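Heme oxygenase (Leptospira interrogans, PDB 5KZL) catalyses the oxygen-dependent opening of the heme ring, probably releasing biliverdin, carbon monoxide and iron. Local coordinates at residues S73-P77 / E78-K82; G140-L143 / K144-A148. The protein carries 1 engineered substitution. All coordinates share one frame; numbering follows the deposited sequence.

Contact 1: S73-P77 / E78-K82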
loop_
_atom_site.group_PDB
_atom_site.type_symbol
_atom_site.label_atom_id
_atom_site.label_comp_id
_atom_site.label_asym_id
_atom_site.label_seq_id
_atom_site.Cartn_x
_atom_site.Cartn_y
_atom_site.Cartn_z
ATOM N N SER A 73 9.078 7.817 -14.466
ATOM C CA SER A 73 7.827 7.467 -15.146
ATOM C C SER A 73 6.730 6.873 -14.234
ATOM O O SER A 73 5.593 6.715 -14.699
ATOM C CB SER A 73 8.090 6.560 -16.341
ATOM O OG SER A 73 8.808 5.409 -15.941
ATOM N N ILE A 74 7.034 6.597 -12.945
ATOM C CA ILE A 74 6.000 6.126 -11.997
ATOM C C ILE A 74 5.793 7.185 -10.897
ATOM O O ILE A 74 5.337 6.880 -9.798
ATOM C CB ILE A 74 6.149 4.674 -11.450
ATOM C CG1 ILE A 74 7.512 4.454 -10.750
ATOM C CG2 ILE A 74 5.877 3.642 -12.581
ATOM C CD1 ILE A 74 7.560 3.319 -9.717
ATOM N N TYR A 75 6.094 8.444 -11.221
ATOM C CA TYR A 75 5.867 9.542 -10.286
ATOM C C TYR A 75 4.368 9.811 -10.322
ATOM O O TYR A 75 3.852 10.432 -11.259
ATOM C CB TYR A 75 6.705 10.779 -10.668
ATOM C CG TYR A 75 6.401 12.026 -9.863
ATOM C CD1 TYR A 75 6.493 12.025 -8.472
ATOM C CD2 TYR A 75 6.099 13.231 -10.499
ATOM C CE1 TYR A 75 6.217 13.174 -7.729
ATOM C CE2 TYR A 75 5.823 14.386 -9.767
ATOM C CZ TYR A 75 5.882 14.352 -8.383
ATOM O OH TYR A 75 5.664 15.515 -7.680
ATOM N N PHE A 76 3.651 9.231 -9.346
ATOM C CA PHE A 76 2.193 9.321 -9.282
ATOM C C PHE A 76 1.655 9.836 -7.926
ATOM O O PHE A 76 1.054 9.064 -7.175
ATOM C CB PHE A 76 1.564 7.956 -9.630
ATOM C CG PHE A 76 1.683 7.503 -11.073
ATOM C CD1 PHE A 76 1.096 8.235 -12.102
ATOM C CD2 PHE A 76 2.291 6.294 -11.391
ATOM C CE1 PHE A 76 1.139 7.774 -13.426
ATOM C CE2 PHE A 76 2.350 5.843 -12.716
ATOM C CZ PHE A 76 1.780 6.590 -13.725
ATOM N N PRO A 77 1.761 11.159 -7.648
ATOM C CA PRO A 77 1.217 11.697 -6.381
ATOM C C PRO A 77 -0.286 11.466 -6.222
ATOM O O PRO A 77 -0.778 11.540 -5.104
ATOM C CB PRO A 77 1.517 13.199 -6.463
ATOM C CG PRO A 77 2.625 13.321 -7.433
ATOM C CD PRO A 77 2.468 12.200 -8.420
ATOM N N GLU A 78 -1.011 11.185 -7.333
ATOM C CA GLU A 78 -2.454 10.864 -7.329
ATOM C C GLU A 78 -2.752 9.687 -6.395
ATOM O O GLU A 78 -3.881 9.545 -5.919
ATOM C CB GLU A 78 -2.937 10.451 -8.738
ATOM C CG GLU A 78 -2.855 11.552 -9.770
ATOM C CD GLU A 78 -1.630 11.509 -10.664
ATOM O OE1 GLU A 78 -0.531 11.129 -10.200
ATOM O OE2 GLU A 78 -1.748 12.015 -11.796
ATOM N N LEU A 79 -1.755 8.796 -6.220
ATOM C CA LEU A 79 -1.888 7.569 -5.430
ATOM C C LEU A 79 -1.633 7.739 -3.945
ATOM O O LEU A 79 -2.025 6.856 -3.187
ATOM C CB LEU A 79 -0.955 6.480 -5.991
ATOM C CG LEU A 79 -1.194 6.047 -7.443
ATOM C CD1 LEU A 79 -0.050 5.174 -7.929
ATOM C CD2 LEU A 79 -2.525 5.280 -7.576
ATOM N N TYR A 80 -0.952 8.831 -3.525
ATOM C CA TYR A 80 -0.567 9.048 -2.115
ATOM C C TYR A 80 -1.736 8.863 -1.159
ATOM O O TYR A 80 -2.863 9.308 -1.445
ATOM C CB TYR A 80 0.151 10.382 -1.900
ATOM C CG TYR A 80 1.503 10.533 -2.573
ATOM C CD1 TYR A 80 2.103 9.463 -3.244
ATOM C CD2 TYR A 80 2.191 11.742 -2.523
ATOM C CE1 TYR A 80 3.348 9.607 -3.863
ATOM C CE2 TYR A 80 3.435 11.896 -3.135
ATOM C CZ TYR A 80 3.995 10.835 -3.827
ATOM O OH TYR A 80 5.227 11.001 -4.392
ATOM N N ARG A 81 -1.458 8.155 -0.046
ATOM C CA ARG A 81 -2.448 7.720 0.945
ATOM C C ARG A 81 -2.312 8.331 2.322
ATOM O O ARG A 81 -3.267 8.227 3.098
ATOM C CB ARG A 81 -2.427 6.167 1.071
ATOM C CG ARG A 81 -2.654 5.351 -0.227
ATOM C CD ARG A 81 -4.072 5.438 -0.770
ATOM N NE ARG A 81 -4.321 6.692 -1.494
ATOM C CZ ARG A 81 -5.523 7.245 -1.648
ATOM N NH1 ARG A 81 -5.658 8.380 -2.325
ATOM N NH2 ARG A 81 -6.600 6.651 -1.157
ATOM N N LYS A 82 -1.141 8.935 2.660
ATOM C CA LYS A 82 -0.892 9.476 4.007
ATOM C C LYS A 82 -2.034 10.373 4.519
ATOM O O LYS A 82 -2.513 10.163 5.639
ATOM C CB LYS A 82 0.463 10.215 4.065
ATOM C CG LYS A 82 0.805 10.913 5.377
ATOM C CD LYS A 82 1.970 11.856 5.164
ATOM C CE LYS A 82 1.803 13.129 5.945
ATOM N NZ LYS A 82 2.880 14.102 5.637
HETATM O O HOH W 1 5.562 9.088 -6.563
HETATM O O HOH W 2 -3.253 11.408 -3.182
#

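Contact 2: G140-L143 / K144-A148. With HEM (protoporphyrin IX containing Fe), chain B.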
loop_
_atom_site.group_PDB
_atom_site.type_symbol
_atom_site.label_atom_id
_atom_site.label_comp_id
_atom_site.label_asym_id
_atom_site.label_seq_id
_atom_site.Cartn_x
_atom_site.Cartn_y
_atom_site.Cartn_z
ATOM N N GLY A 140 -9.719 -0.971 -3.923
ATOM C CA GLY A 140 -10.413 0.120 -3.232
ATOM C C GLY A 140 -11.925 0.118 -3.264
ATOM O O GLY A 140 -12.570 0.221 -2.214
ATOM N N GLN A 141 -12.520 0.052 -4.475
ATOM C CA GLN A 141 -13.985 0.062 -4.573
ATOM C C GLN A 141 -14.630 -1.109 -3.820
ATOM O O GLN A 141 -15.621 -0.913 -3.116
ATOM C CB GLN A 141 -14.483 0.153 -6.033
ATOM C CG GLN A 141 -14.208 1.510 -6.690
ATOM C CD GLN A 141 -14.732 2.692 -5.899
ATOM O OE1 GLN A 141 -13.972 3.420 -5.241
ATOM N NE2 GLN A 141 -16.044 2.904 -5.940
ATOM N N ILE A 142 -14.025 -2.306 -3.915
ATOM C CA ILE A 142 -14.504 -3.506 -3.229
ATOM C C ILE A 142 -14.326 -3.372 -1.715
ATOM O O ILE A 142 -15.279 -3.603 -0.975
ATOM C CB ILE A 142 -13.822 -4.782 -3.758
ATOM C CG1 ILE A 142 -14.216 -5.052 -5.223
ATOM C CG2 ILE A 142 -14.109 -5.993 -2.848
ATOM C CD1 ILE A 142 -13.298 -6.016 -5.943
ATOM N N LEU A 143 -13.105 -3.006 -1.271
ATOM C CA LEU A 143 -12.749 -2.897 0.141
ATOM C C LEU A 143 -13.526 -1.806 0.878
ATOM O O LEU A 143 -13.938 -2.046 2.017
ATOM C CB LEU A 143 -11.224 -2.740 0.313
ATOM C CG LEU A 143 -10.374 -3.999 -0.010
ATOM C CD1 LEU A 143 -8.877 -3.657 -0.018
ATOM C CD2 LEU A 143 -10.664 -5.152 0.966
ATOM N N LYS A 144 -13.791 -0.645 0.227
ATOM C CA LYS A 144 -14.565 0.403 0.895
ATOM C C LYS A 144 -15.994 -0.069 1.223
ATOM O O LYS A 144 -16.474 0.213 2.316
ATOM C CB LYS A 144 -14.539 1.741 0.148
ATOM C CG LYS A 144 -15.382 1.858 -1.098
ATOM C CD LYS A 144 -15.081 3.201 -1.743
ATOM C CE LYS A 144 -16.148 3.633 -2.717
ATOM N NZ LYS A 144 -15.732 4.852 -3.471
ATOM N N LYS A 145 -16.632 -0.834 0.321
ATOM C CA LYS A 145 -17.982 -1.374 0.549
ATOM C C LYS A 145 -17.972 -2.425 1.652
ATOM O O LYS A 145 -18.869 -2.412 2.495
ATOM C CB LYS A 145 -18.592 -1.944 -0.750
ATOM C CG LYS A 145 -18.878 -0.882 -1.808
ATOM C CD LYS A 145 -19.977 -1.366 -2.758
ATOM C CE LYS A 145 -20.293 -0.359 -3.834
ATOM N NZ LYS A 145 -21.655 -0.568 -4.390
ATOM N N VAL A 146 -16.965 -3.329 1.661
ATOM C CA VAL A 146 -16.816 -4.372 2.686
ATOM C C VAL A 146 -16.642 -3.678 4.062
ATOM O O VAL A 146 -17.388 -3.986 4.996
ATOM C CB VAL A 146 -15.654 -5.363 2.359
ATOM C CG1 VAL A 146 -15.331 -6.266 3.542
ATOM C CG2 VAL A 146 -15.965 -6.198 1.122
ATOM N N ALA A 147 -15.713 -2.698 4.154
ATOM C CA ALA A 147 -15.439 -1.976 5.416
ATOM C C ALA A 147 -16.656 -1.206 5.945
ATOM O O ALA A 147 -16.935 -1.254 7.145
ATOM C CB ALA A 147 -14.253 -1.035 5.242
ATOM N N ALA A 148 -17.380 -0.505 5.053
ATOM C CA ALA A 148 -18.548 0.284 5.449
ATOM C C ALA A 148 -19.646 -0.630 5.992
ATOM O O ALA A 148 -20.325 -0.270 6.942
ATOM C CB ALA A 148 -19.063 1.083 4.260
HETATM C CHA HEM B . -4.985 -6.966 -7.101
HETATM C CHB HEM B . -1.936 -6.237 -3.543
HETATM C CHC HEM B . -5.222 -7.938 -0.516
HETATM C CHD HEM B . -8.427 -7.773 -3.913
HETATM C C1A HEM B . -3.890 -6.618 -6.388
HETATM C C2A HEM B . -2.660 -6.186 -6.985
HETATM C C3A HEM B . -1.804 -6.011 -5.982
HETATM C C4A HEM B . -2.473 -6.295 -4.791
HETATM C CMA HEM B . -0.406 -5.540 -6.070
HETATM C CAA HEM B . -2.373 -5.963 -8.449
HETATM C CBA HEM B . -2.087 -7.274 -9.215
HETATM C CGA HEM B . -1.660 -6.973 -10.591
HETATM O O1A HEM B . -0.576 -7.290 -10.973
HETATM O O2A HEM B . -2.442 -6.382 -11.317
HETATM C C1B HEM B . -2.555 -6.662 -2.380
HETATM C C2B HEM B . -1.889 -6.735 -1.088
HETATM C C3B HEM B . -2.832 -7.219 -0.256
HETATM C C4B HEM B . -4.051 -7.442 -1.048
HETATM C CMB HEM B . -0.500 -6.329 -0.733
HETATM C CAB HEM B . -2.770 -7.511 1.120
HETATM C CBB HEM B . -1.629 -7.546 1.589
HETATM C C1C HEM B . -6.441 -7.914 -1.095
HETATM C C2C HEM B . -7.696 -8.006 -0.431
HETATM C C3C HEM B . -8.605 -7.947 -1.421
HETATM C C4C HEM B . -7.906 -7.784 -2.670
HETATM C CMC HEM B . -7.936 -8.135 1.073
HETATM C CAC HEM B . -10.032 -8.025 -1.214
HETATM C CBC HEM B . -10.837 -7.583 -2.092
HETATM C C1D HEM B . -7.720 -7.641 -5.090
HETATM C C2D HEM B . -8.361 -7.706 -6.429
HETATM C C3D HEM B . -7.413 -7.449 -7.295
HETATM C C4D HEM B . -6.187 -7.251 -6.509
HETATM C CMD HEM B . -9.803 -7.935 -6.716
HETATM C CAD HEM B . -7.574 -7.438 -8.790
HETATM C CBD HEM B . -8.257 -6.231 -9.315
HETATM C CGD HEM B . -8.386 -6.229 -10.804
HETATM O O1D HEM B . -7.740 -6.940 -11.475
HETATM O O2D HEM B . -9.159 -5.457 -11.286
HETATM N NA HEM B . -3.687 -6.689 -5.068
HETATM N NB HEM B . -3.749 -7.124 -2.231
HETATM N NC HEM B . -6.632 -7.799 -2.389
HETATM N ND HEM B . -6.441 -7.362 -5.217
HETATM FE FE HEM B . -5.149 -7.264 -3.768
HETATM O O HOH W 3 -5.801 -5.117 -3.375
#

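Contact 1: S73-P77 / E78-K82
CA of Pro77 lies over one face of the Tyr80 ring, 3.7 Å from the ring centroid and only 3° off the ring normal, a CH-pi contact. Tyr80 reaches this place because CG stands beside its own backbone N (chi1 -65°), which folds the ring back along the chain. The proline CD packs against a face of the Tyr75 ring, so both tyrosines use this one compact residue as a surface. Separately, CB of Phe76 meets CD1 of Leu79 at 3.6 Å, a purely apolar touch. Glu78 bends at chi2 (98°) and brings OE1 to the edge of the Phe76 ring, near its plane and 3.8 Å from CD1, where the weakly positive rim of the ring probably suits a carboxylate oxygen.

A short 3-10 turn sets these positions. Leu79 N donates to Phe76 O at 3.0 Å in a nearly straight bond, and Tyr80 N donates to Pro77 O at 3.1 Å. Proline fits the first turn, where its missing N-H costs no bond of the turn. Just beyond, Arg81 curls back so that NE donates to Leu79 O at 2.9 Å, a carbonyl that accepts no bond of the 3-10 turn. A water gives a proton to Tyr80 OH at 2.9 Å, and that hydroxyl is also hydrogen-bonded to Glu63.

The turn belongs to the loop that leaves helix 41-64 and enters helix 82-93. Glu59 of the first helix accepts from the backbone N of Arg81 and of Lys82, where the second begins. Leu79 packs on Tyr133 of helix 125-151 and on Phe173 of helix 170-183, and the Phe76 ring meets that of Phe173 edge to face.

Contact 2: G140-L143 / K144-A148
Lys144 and Gln141 lie side by side and point the same way, one helical turn apart, with NZ of the lysine donating to OE1 of the glutamine at 2.9 Å. The donor meets the amide oxygen well to the side of the C=O direction (C=O...N angle 104°). CG of Lys144 sits between the backbone N and the carbonyl carbon (chi1 75°) and the chain runs straight from there, which carries it back along the preceding turn. A long side chain suits this path because it lets the ammonium reach both Gln141 OE1 and its stronger partner, the salt-bridged carboxylate of Glu163. The Gln141 side chain bends at chi2 to meet it, its neutral amide oxygen adding an acceptor, while NE2, a second donor 3.2 Å from NZ, forms no bond with it.

Three of the four backbone carbonyls of 140-143 accept in the ordinary helical way: Gly140 O from Lys144 N, Ile142 O from Val146 N at 3.1 Å, and Leu143 O from Ala147 N at 2.9 Å. On the N-terminal side the helix is kinked, the N atoms of Gln141 and Ile142 having no bond to the turn before. Gly140 closes the GDLSGG sequence of a glycine-rich helix, a feature of the heme oxygenase distal helix, which lies over the heme on the side where water 3 binds the iron at 2.3 Å.

At the kink and just beyond it, apolar residues meet the cofactor. Ile142 CG2 approaches the heme vinyl carbon CBC at 3.7 Å, while Leu143 CD2 meets CAC of the same vinyl at 3.7 Å; branched hydrocarbon matches a group with nothing to hydrogen-bond. Farther along, Val146 and Ala147 pack against Phe34 of helix 29-36, the alanine methyl small enough for a buried place.

From the N terminus, the chain passes through helix 41-64 and meets contact 1 in the connection to helix 82-93; it then runs through that helix and helix 105-120 before reaching contact 2 inside helix 125-151. Each contact joins residues no more than five apart, so neither closes a long loop, and they stand in series without nesting or crossing. Their centres are 21 Å apart and their nearest atoms about 8 Å apart, yet helix 125-151 relates them: contact 1 rests on its earlier part through Tyr133, and contact 2 lies within its later half. Glu163 is a shared partner, giving its backbone O to Arg81 and its carboxylate to Lys144.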